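Long-range contact in probable glucarate dehydratase (Mycobacterium smegmatis str. MC2 155, PDB 3VDG), which probably dehydrates glucarate or a related acid sugar, as a metal-dependent member of the enolase superfamily: residues D206-S211 against L386-G391. Sequence-based numbering, arbitrary orientation. Where two conformers were deposited one is given.
Sequences DEYGFS and LNFCDG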
# COMPACT_ATOMS: atom_id res chain seq x y z
N ASP A 206 34.94 11.70 0.89
CA ASP A 206 36.12 10.87 1.20
C ASP A 206 35.79 9.88 2.30
O ASP A 206 36.24 8.74 2.27
CB ASP A 206 37.29 11.74 1.68
CG ASP A 206 37.97 12.49 0.55
OD1 ASP A 206 37.65 12.19 -0.62
OD2 ASP A 206 38.81 13.37 0.81
N GLU A 207 35.03 10.31 3.30
CA GLU A 207 34.74 9.46 4.45
C GLU A 207 33.61 8.44 4.15
O GLU A 207 33.73 7.28 4.51
CB GLU A 207 34.44 10.35 5.67
CG GLU A 207 33.77 9.68 6.86
CD GLU A 207 34.73 8.91 7.74
OE1 GLU A 207 35.91 8.77 7.36
OE2 GLU A 207 34.29 8.44 8.80
N TYR A 208 32.57 8.86 3.44
CA TYR A 208 31.38 8.01 3.26
C TYR A 208 31.17 7.42 1.88
O TYR A 208 30.51 6.39 1.73
CB TYR A 208 30.12 8.77 3.71
CG TYR A 208 30.10 9.00 5.20
CD1 TYR A 208 29.60 8.04 6.06
CD2 TYR A 208 30.62 10.16 5.75
CE1 TYR A 208 29.60 8.22 7.43
CE2 TYR A 208 30.63 10.35 7.13
CZ TYR A 208 30.11 9.38 7.96
OH TYR A 208 30.10 9.56 9.33
N GLY A 209 31.70 8.07 0.85
CA GLY A 209 31.57 7.55 -0.51
C GLY A 209 30.27 7.91 -1.20
O GLY A 209 29.96 7.34 -2.25
N PHE A 210 29.50 8.86 -0.64
CA PHE A 210 28.21 9.24 -1.22
C PHE A 210 28.35 9.56 -2.71
O PHE A 210 29.29 10.22 -3.11
CB PHE A 210 27.61 10.45 -0.49
CG PHE A 210 27.36 10.22 0.97
CD1 PHE A 210 26.59 9.15 1.40
CD2 PHE A 210 27.86 11.11 1.92
CE1 PHE A 210 26.34 8.95 2.75
CE2 PHE A 210 27.62 10.92 3.27
CZ PHE A 210 26.86 9.84 3.69
N SER A 211 27.38 9.12 -3.50
CA SER A 211 27.37 9.26 -4.96
C SER A 211 26.44 10.36 -5.45
O SER A 211 26.33 10.56 -6.66
CB SER A 211 26.87 7.96 -5.59
OG SER A 211 25.49 7.79 -5.31
N LEU A 386 25.47 -1.20 10.52
CA LEU A 386 25.06 -0.17 9.56
C LEU A 386 26.24 0.65 9.00
O LEU A 386 26.24 1.88 9.03
CB LEU A 386 24.05 0.78 10.21
CG LEU A 386 22.72 0.12 10.62
CD1 LEU A 386 21.84 1.07 11.39
CD2 LEU A 386 21.97 -0.47 9.43
N ASN A 387 27.24 -0.04 8.47
CA ASN A 387 28.41 0.63 7.90
C ASN A 387 28.13 1.25 6.55
O ASN A 387 27.43 0.67 5.72
CB ASN A 387 29.56 -0.36 7.74
CG ASN A 387 30.04 -0.90 9.08
OD1 ASN A 387 29.85 -0.28 10.13
ND2 ASN A 387 30.67 -2.07 9.04
N PHE A 388 28.69 2.43 6.31
CA PHE A 388 28.60 3.01 4.98
C PHE A 388 29.81 2.58 4.17
O PHE A 388 30.94 2.64 4.64
CB PHE A 388 28.58 4.53 5.07
CG PHE A 388 27.27 5.09 5.55
CD1 PHE A 388 26.36 5.62 4.64
CD2 PHE A 388 26.93 5.02 6.89
CE1 PHE A 388 25.15 6.13 5.08
CE2 PHE A 388 25.72 5.53 7.34
CZ PHE A 388 24.82 6.08 6.44
N CYS A 389 29.57 2.14 2.94
CA CYS A 389 30.67 1.78 2.07
C CYS A 389 30.31 2.23 0.68
O CYS A 389 29.25 1.86 0.14
CB CYS A 389 30.95 0.27 2.10
SG CYS A 389 32.27 -0.22 0.94
N ASP A 390 31.16 3.06 0.10
CA ASP A 390 30.88 3.60 -1.21
C ASP A 390 29.49 4.24 -1.27
O ASP A 390 28.78 4.13 -2.27
CB ASP A 390 30.98 2.51 -2.29
CG ASP A 390 32.38 1.94 -2.40
OD1 ASP A 390 33.34 2.61 -1.95
OD2 ASP A 390 32.54 0.82 -2.94
N GLY A 391 29.11 4.91 -0.19
CA GLY A 391 27.90 5.75 -0.23
C GLY A 391 26.61 4.98 0.07
O GLY A 391 25.54 5.54 0.01
O HOH W 1 25.30 7.29 -2.77
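Y208 O, at the end of helix 194-208, accepts a weak, bent hydrogen bond from G391 N (2.8 Å, N-H...O angle 127°), and the turn after the helix lies against the turn at D390-G391. The contact lies in the modified TIM barrel domain of the enolase superfamily. After the helix the chain turns at G209 and runs to barrel strand 213-216, and the partner residues lead into strand 392-394. G209 and G391 both have positive phi. Neither has a side chain, which lets the backbones close to 3.6 Å between F210 CA and G391 CA.

Y208, F210 and F388 form an aromatic cluster beside this bond. The edge of Y208 meets the face of F388 in a T-shaped pair, with planes at 90° and centroids 5.5 Å apart. Y208 CD1 does the touching. F388 CB lies in the plane of the Y208 ring, at its edge. F388 has CG anti to its carbonyl carbon (chi1 -74°), which brings the ring against both Y208 and F210. W373 and L352 also pack on F388. F210 CE1 reaches F388 CD1 at 3.8 Å. One water accepts from S211 N (2.9 Å) and donates to G391 O (3.3 Å).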